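Local coordinates for protein apical membrane antigen 1 (Toxoplasma gondii, PDB 3ZLE) that may take part in host cell invasion as a surface antigen of the sporozoite, represented here by part of its conserved ectodomain, at residues A115-A120 with G209-W214; Y127-I132 with S203-E208. All blocks are in the same frame, centred on the assembly; numbering follows the deposited sequence.

Contact 1 of 2, residues A115-A120 with G209-W214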
ATOM      1  N   ALA A 115     -14.475  24.251  -2.872  1.00 31.84           N
ATOM      2  CA  ALA A 115     -13.685  23.640  -3.942  1.00 30.71           C
ATOM      3  C   ALA A 115     -12.700  22.574  -3.417  1.00 25.42           C
ATOM      4  O   ALA A 115     -11.845  22.136  -4.141  1.00 27.31           O
ATOM      5  CB  ALA A 115     -12.920  24.725  -4.712  1.00 30.64           C
ATOM      6  N   GLY A 116     -12.834  22.167  -2.157  1.00 22.46           N
ATOM      7  CA  GLY A 116     -11.957  21.153  -1.599  1.00 21.69           C
ATOM      8  C   GLY A 116     -12.125  19.818  -2.263  1.00 20.61           C
ATOM      9  O   GLY A 116     -13.029  19.643  -3.052  1.00 24.18           O
ATOM     10  N   PRO A 117     -11.316  18.837  -1.870  1.00 20.46           N
ATOM     11  CA  PRO A 117     -11.299  17.553  -2.536  1.00 23.42           C
ATOM     12  C   PRO A 117     -12.616  16.795  -2.395  1.00 21.68           C
ATOM     13  O   PRO A 117     -13.291  16.922  -1.396  1.00 21.43           O
ATOM     14  CB  PRO A 117     -10.138  16.805  -1.843  1.00 21.96           C
ATOM     15  CG  PRO A 117      -9.324  17.889  -1.193  1.00 21.15           C
ATOM     16  CD  PRO A 117     -10.343  18.905  -0.770  1.00 22.02           C
ATOM     17  N   LYS A 118     -12.980  16.059  -3.441  1.00 23.32           N
ATOM     18  CA  LYS A 118     -14.205  15.307  -3.469  1.00 24.89           C
ATOM     19  C   LYS A 118     -14.098  13.884  -2.889  1.00 29.81           C
ATOM     20  O   LYS A 118     -15.113  13.256  -2.704  1.00 30.68           O
ATOM     21  CB  LYS A 118     -14.788  15.245  -4.893  1.00 31.50           C
ATOM     22  CG  LYS A 118     -14.667  16.562  -5.684  1.00 31.05           C
ATOM     23  CD  LYS A 118     -15.800  17.522  -5.322  1.00 38.60           C
ATOM     24  CE  LYS A 118     -15.279  18.894  -4.916  1.00 55.56           C
ATOM     25  NZ  LYS A 118     -14.477  19.602  -5.961  1.00 45.69           N
ATOM     26  N   THR A 119     -12.908  13.445  -2.467  1.00 25.54           N
ATOM     27  CA  THR A 119     -12.766  12.134  -1.811  1.00 21.81           C
ATOM     28  C   THR A 119     -12.240  12.284  -0.414  1.00 21.69           C
ATOM     29  O   THR A 119     -11.349  13.109  -0.141  1.00 23.23           O
ATOM     30  CB  THR A 119     -11.796  11.187  -2.614  1.00 19.26           C
ATOM     31  OG1 THR A 119     -10.432  11.663  -2.477  1.00 21.63           O
ATOM     32  CG2 THR A 119     -12.184  11.206  -4.062  1.00 17.47           C
ATOM     33  N   ALA A 120     -12.702  11.419   0.477  1.00 24.57           N
ATOM     34  CA  ALA A 120     -12.273  11.493   1.878  1.00 20.30           C
ATOM     35  C   ALA A 120     -10.758  11.313   1.953  1.00 22.37           C
ATOM     36  O   ALA A 120     -10.071  12.040   2.687  1.00 27.74           O
ATOM     37  CB  ALA A 120     -12.985  10.454   2.716  1.00 18.68           C
ATOM     38  N   GLY A 209      -0.777  18.144  -6.197  1.00 36.11           N
ATOM     39  CA  GLY A 209      -1.421  18.193  -7.499  1.00 27.43           C
ATOM     40  C   GLY A 209      -2.914  18.037  -7.311  1.00 31.22           C
ATOM     41  O   GLY A 209      -3.555  18.896  -6.696  1.00 27.15           O
ATOM     42  N   ASN A 210      -3.476  16.961  -7.835  1.00 24.20           N
ATOM     43  CA  ASN A 210      -4.871  16.689  -7.607  1.00 23.16           C
ATOM     44  C   ASN A 210      -5.019  15.592  -6.551  1.00 22.25           C
ATOM     45  O   ASN A 210      -4.723  14.435  -6.821  1.00 25.41           O
ATOM     46  CB  ASN A 210      -5.526  16.220  -8.887  1.00 20.75           C
ATOM     47  CG  ASN A 210      -6.951  15.718  -8.668  1.00 25.62           C
ATOM     48  OD1 ASN A 210      -7.650  16.090  -7.715  1.00 28.94           O
ATOM     49  ND2 ASN A 210      -7.378  14.868  -9.550  1.00 24.38           N
ATOM     50  N   PRO A 211      -5.534  15.958  -5.385  1.00 17.84           N
ATOM     51  CA  PRO A 211      -5.559  15.061  -4.211  1.00 18.50           C
ATOM     52  C   PRO A 211      -6.477  13.869  -4.457  1.00 17.55           C
ATOM     53  O   PRO A 211      -6.406  12.887  -3.759  1.00 16.94           O
ATOM     54  CB  PRO A 211      -6.123  15.950  -3.087  1.00 17.14           C
ATOM     55  CG  PRO A 211      -5.998  17.389  -3.605  1.00 22.35           C
ATOM     56  CD  PRO A 211      -6.101  17.301  -5.097  1.00 18.95           C
ATOM     57  N   ASP A 212      -7.360  14.006  -5.423  1.00 16.48           N
ATOM     58  CA  ASP A 212      -8.397  12.992  -5.707  1.00 17.66           C
ATOM     59  C   ASP A 212      -7.911  12.019  -6.772  1.00 20.55           C
ATOM     60  O   ASP A 212      -8.597  11.042  -7.081  1.00 23.45           O
ATOM     61  CB  ASP A 212      -9.688  13.710  -6.171  1.00 21.03           C
ATOM     62  CG  ASP A 212     -10.384  14.413  -5.050  1.00 23.36           C
ATOM     63  OD1 ASP A 212     -10.274  13.963  -3.874  1.00 21.04           O
ATOM     64  OD2 ASP A 212     -11.133  15.377  -5.328  1.00 23.85           O
ATOM     65  N   ALA A 213      -6.700  12.243  -7.330  1.00 17.76           N
ATOM     66  CA  ALA A 213      -6.285  11.447  -8.503  1.00 17.53           C
ATOM     67  C   ALA A 213      -6.198   9.963  -8.216  1.00 16.62           C
ATOM     68  O   ALA A 213      -6.322   9.157  -9.154  1.00 22.47           O
ATOM     69  CB  ALA A 213      -4.933  11.946  -9.083  1.00 13.59           C
ATOM     70  N   TRP A 214      -5.736   9.611  -7.023  1.00 16.52           N
ATOM     71  CA  TRP A 214      -5.602   8.198  -6.619  1.00 17.57           C
ATOM     72  C   TRP A 214      -6.770   7.358  -7.124  1.00 19.10           C
ATOM     73  O   TRP A 214      -6.568   6.233  -7.507  1.00 25.22           O
ATOM     74  CB  TRP A 214      -5.511   8.039  -5.069  1.00 16.67           C
ATOM     75  CG  TRP A 214      -6.782   8.415  -4.367  1.00 18.80           C
ATOM     76  CD1 TRP A 214      -7.168   9.690  -3.966  1.00 21.01           C
ATOM     77  CD2 TRP A 214      -7.910   7.536  -4.054  1.00 18.76           C
ATOM     78  NE1 TRP A 214      -8.452   9.636  -3.384  1.00 18.90           N
ATOM     79  CE2 TRP A 214      -8.930   8.342  -3.474  1.00 19.97           C
ATOM     80  CE3 TRP A 214      -8.133   6.156  -4.195  1.00 21.62           C
ATOM     81  CZ2 TRP A 214     -10.148   7.808  -3.051  1.00 19.79           C
ATOM     82  CZ3 TRP A 214      -9.324   5.621  -3.789  1.00 26.36           C
ATOM     83  CH2 TRP A 214     -10.346   6.449  -3.234  1.00 27.67           C
TER
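The D212 carboxylate takes three hydrogen bonds from the backbone of K118 and T119 and from the T119 hydroxyl. OD2 accepts from K118 N at 2.7 Å through its syn lone pair, with an N-H...O angle of 157°. OD1 has two donors, both on the same face of the carboxylate plane: T119 N, 3.0 Å from OD1, approaches from above that plane with its bond bent to 136°, whereas T119 OG1 comes in on the anti side at 2.7 Å. In return T119 OG1 accepts from the indole W214 NE1 at 3.0 Å, at the ring's edge and almost in its plane. T119 is the N-cap of helix 120-129, where OG1, held between backbone N and carbonyl carbon (chi1 71°), also accepts from G122 N, so it takes two N-H donors and gives its own proton to D212 OD1. D212 therefore fixes the capping residue from a separate loop, in a type I turn running from N210 to A213. There N210 OD1 accepts from D212 N, forming an Asx turn. Apolar contact flanks the polar group: P117 and P211 cross at about a right angle, with CG of P117 4.1 Å from CG of P211, and P117 also touches L112 and L126. K118 CB and CG lie against D212 OD2, but the bent chain carries NZ to 5.4 Å from it, opposite charges near without touching.

Contact 2 of 2, residues Y127-I132 with S203-E208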
ATOM      1  N   TYR A 127      -5.168  17.611   4.182  1.00 22.36           N
ATOM      2  CA  TYR A 127      -5.177  18.132   5.539  1.00 21.29           C
ATOM      3  C   TYR A 127      -3.817  17.908   6.169  1.00 18.41           C
ATOM      4  O   TYR A 127      -3.308  18.776   6.840  1.00 30.84           O
ATOM      5  CB  TYR A 127      -6.243  17.436   6.371  1.00 20.26           C
ATOM      6  CG  TYR A 127      -6.339  17.877   7.783  1.00 23.11           C
ATOM      7  CD1 TYR A 127      -6.676  19.185   8.101  1.00 24.06           C
ATOM      8  CD2 TYR A 127      -6.146  16.978   8.828  1.00 25.89           C
ATOM      9  CE1 TYR A 127      -6.803  19.583   9.410  1.00 28.82           C
ATOM     10  CE2 TYR A 127      -6.358  17.360  10.147  1.00 25.00           C
ATOM     11  CZ  TYR A 127      -6.648  18.662  10.436  1.00 29.62           C
ATOM     12  OH  TYR A 127      -6.790  19.074  11.762  1.00 32.88           O
ATOM     13  N   ALA A 128      -3.238  16.758   5.922  1.00 18.84           N
ATOM     14  CA  ALA A 128      -1.864  16.462   6.355  1.00 20.13           C
ATOM     15  C   ALA A 128      -0.886  17.400   5.635  1.00 23.15           C
ATOM     16  O   ALA A 128       0.006  17.954   6.258  1.00 21.30           O
ATOM     17  CB  ALA A 128      -1.513  15.045   6.034  1.00 18.52           C
ATOM     18  N   TYR A 129      -1.063  17.548   4.327  1.00 24.04           N
ATOM     19  CA  TYR A 129      -0.111  18.278   3.479  1.00 30.26           C
ATOM     20  C   TYR A 129      -0.046  19.747   3.930  1.00 34.53           C
ATOM     21  O   TYR A 129       1.030  20.305   4.023  1.00 30.91           O
ATOM     22  CB  TYR A 129      -0.555  18.195   2.037  1.00 27.57           C
ATOM     23  CG  TYR A 129       0.406  18.744   1.034  1.00 37.46           C
ATOM     24  CD1 TYR A 129       1.373  17.939   0.486  1.00 39.23           C
ATOM     25  CD2 TYR A 129       0.246  20.038   0.501  1.00 34.46           C
ATOM     26  CE1 TYR A 129       2.237  18.411  -0.485  1.00 35.29           C
ATOM     27  CE2 TYR A 129       1.074  20.493  -0.511  1.00 31.09           C
ATOM     28  CZ  TYR A 129       2.077  19.671  -0.994  1.00 36.07           C
ATOM     29  OH  TYR A 129       2.927  20.075  -2.006  1.00 29.68           O
ATOM     30  N   SER A 130      -1.187  20.259   4.402  1.00 32.66           N
ATOM     31  CA  SER A 130      -1.307  21.598   4.924  1.00 29.52           C
ATOM     32  C   SER A 130      -0.863  21.752   6.366  1.00 30.22           C
ATOM     33  O   SER A 130      -0.850  22.862   6.878  1.00 32.34           O
ATOM     34  CB  SER A 130      -2.761  22.049   4.871  1.00 30.68           C
ATOM     35  OG  SER A 130      -3.284  21.856   3.587  1.00 33.45           O
ATOM     36  N   THR A 131      -0.742  20.650   7.089  1.00 30.98           N
ATOM     37  CA  THR A 131      -0.430  20.788   8.507  1.00 31.55           C
ATOM     38  C   THR A 131       0.997  21.208   8.649  1.00 31.70           C
ATOM     39  O   THR A 131       1.897  20.546   8.144  1.00 35.54           O
ATOM     40  CB  THR A 131      -0.668  19.510   9.300  1.00 30.90           C
ATOM     41  OG1 THR A 131      -2.068  19.250   9.353  1.00 42.76           O
ATOM     42  CG2 THR A 131      -0.152  19.677  10.706  1.00 26.04           C
ATOM     43  N   ILE A 132       1.207  22.342   9.300  1.00 34.76           N
ATOM     44  CA  ILE A 132       2.561  22.774   9.641  1.00 37.09           C
ATOM     45  C   ILE A 132       3.160  21.905  10.742  1.00 36.22           C
ATOM     46  O   ILE A 132       2.726  21.939  11.907  1.00 37.22           O
ATOM     47  CB  ILE A 132       2.618  24.271  10.015  1.00 46.07           C
ATOM     48  CG1 ILE A 132       2.262  25.133   8.797  1.00 41.34           C
ATOM     49  CG2 ILE A 132       3.991  24.646  10.578  1.00 38.68           C
ATOM     50  CD1 ILE A 132       1.003  25.949   8.975  1.00 56.85           C
ATOM     51  N   SER A 203       1.138   8.907   2.459  1.00 21.95           N
ATOM     52  CA  SER A 203       1.999  10.079   2.628  1.00 22.51           C
ATOM     53  C   SER A 203       1.193  11.314   2.313  1.00 24.24           C
ATOM     54  O   SER A 203       0.181  11.243   1.633  1.00 26.76           O
ATOM     55  CB  SER A 203       3.173  10.015   1.640  1.00 20.86           C
ATOM     56  OG  SER A 203       2.868  10.803   0.514  1.00 24.06           O
ATOM     57  N   ALA A 204       1.717  12.476   2.683  1.00 24.25           N
ATOM     58  CA  ALA A 204       0.939  13.685   2.506  1.00 19.96           C
ATOM     59  C   ALA A 204       0.958  14.036   1.029  1.00 21.25           C
ATOM     60  O   ALA A 204       0.173  14.843   0.560  1.00 21.20           O
ATOM     61  CB  ALA A 204       1.517  14.820   3.339  1.00 22.66           C
ATOM     62  N   PHE A 205       1.815  13.350   0.270  1.00 21.34           N
ATOM     63  CA  PHE A 205       2.002  13.717  -1.101  1.00 22.08           C
ATOM     64  C   PHE A 205       0.961  13.113  -2.026  1.00 22.22           C
ATOM     65  O   PHE A 205       0.768  13.586  -3.159  1.00 23.10           O
ATOM     66  CB  PHE A 205       3.449  13.421  -1.554  1.00 23.40           C
ATOM     67  CG  PHE A 205       4.481  14.292  -0.860  1.00 25.72           C
ATOM     68  CD1 PHE A 205       4.702  15.600  -1.286  1.00 26.19           C
ATOM     69  CD2 PHE A 205       5.050  13.884   0.338  1.00 23.91           C
ATOM     70  CE1 PHE A 205       5.517  16.462  -0.565  1.00 22.54           C
ATOM     71  CE2 PHE A 205       5.954  14.704   1.013  1.00 28.52           C
ATOM     72  CZ  PHE A 205       6.174  15.999   0.558  1.00 23.74           C
ATOM     73  N   VAL A 206       0.131  12.231  -1.462  1.00 25.01           N
ATOM     74  CA  VAL A 206      -1.128  11.874  -2.107  1.00 21.70           C
ATOM     75  C   VAL A 206      -1.832  13.161  -2.447  1.00 20.77           C
ATOM     76  O   VAL A 206      -2.466  13.236  -3.437  1.00 24.70           O
ATOM     77  CB  VAL A 206      -2.010  10.967  -1.178  1.00 28.85           C
ATOM     78  CG1 VAL A 206      -3.414  10.741  -1.755  1.00 20.64           C
ATOM     79  CG2 VAL A 206      -1.345   9.639  -0.979  1.00 18.28           C
ATOM     80  N   ALA A 207      -1.703  14.200  -1.631  1.00 23.67           N
ATOM     81  CA  ALA A 207      -2.487  15.393  -1.900  1.00 30.95           C
ATOM     82  C   ALA A 207      -1.958  16.277  -3.034  1.00 31.07           C
ATOM     83  O   ALA A 207      -2.678  17.140  -3.539  1.00 30.36           O
ATOM     84  CB  ALA A 207      -2.702  16.210  -0.638  1.00 29.84           C
ATOM     85  N   GLU A 208      -0.738  16.000  -3.475  1.00 35.11           N
ATOM     86  CA  GLU A 208       0.045  16.949  -4.255  1.00 32.98           C
ATOM     87  C   GLU A 208      -0.445  16.968  -5.681  1.00 33.51           C
ATOM     88  O   GLU A 208      -0.517  15.952  -6.315  1.00 30.27           O
ATOM     89  CB  GLU A 208       1.522  16.561  -4.241  1.00 38.49           C
ATOM     90  CG  GLU A 208       2.427  17.693  -4.668  1.00 44.14           C
ATOM     91  CD  GLU A 208       3.871  17.477  -4.288  1.00 50.43           C
ATOM     92  OE1 GLU A 208       4.506  16.551  -4.849  1.00 51.41           O
ATOM     93  OE2 GLU A 208       4.400  18.309  -3.516  1.00 45.46           O
TER
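Y129 lays its side chain across the 3-10 turn of residues 204-207, meeting A204, F205 and A207 before its hydroxyl arrives at E208. Packing is close at the base. The methyl of A204 sits 3.8 Å from Y129 CA, and that of A128 adds a second methyl contact to A204. CB of Y129 rests 4.0 Å from CB of A207, a methyl that also touches A125 and L126 of the same helix. With CG anti to the backbone N (chi1 -173°), Y129 starts out over the 3-10 turn, and its CD1 passes 3.3 Å from the carbonyl oxygen of A204. The tyrosine then points an edge at the face of F205 in an offset edge-to-face pair, the ring planes at 90° and the centroids 5.8 Å apart. Each ring also has a cation-pi partner, K145 for Y129 and R38 for F205.

At the exposed end the contact thins to one hydrogen bond and the flank of the glutamate chain: Y129 OH donates to OE2 of E208 at 2.8 Å, meeting the anti lone pair, with the carboxylate plane turned 81° from the ring. The glutamate chain is extended beyond CG, and OE1 has a long, weak ion pair with R38. On the buried side, S203 OG accepts from F205 N at 2.8 Å. This short 3-10 turn, led in by an ST turn after strand 199-202 of the five-stranded antiparallel sheet, docks by its alanines against the C-terminal end of helix 120-129, consistent with the PAN-type fold to which the AMA1 family is assigned.

From the N terminus, the chain leaves helix 105-112 and enters the loop 115-120, the first half of contact 1. Helix 120-129 follows, and its last residues, with the loop after them, make up 127-132, the first half of contact 2. The chain then forms strands 148-151, 156-159, 187-191 and 199-202, and returns through 203-208, closing contact 2 over 70 intervening residues. Directly afterwards 209-214 closes contact 1, so contact 2 is nested inside it. The continuous piece 203-214 thus joins helix 120-129 at both its beginning and its end. The contacts' centres lie 11 Å apart, and the two touch where P211 O packs against V206 CG1.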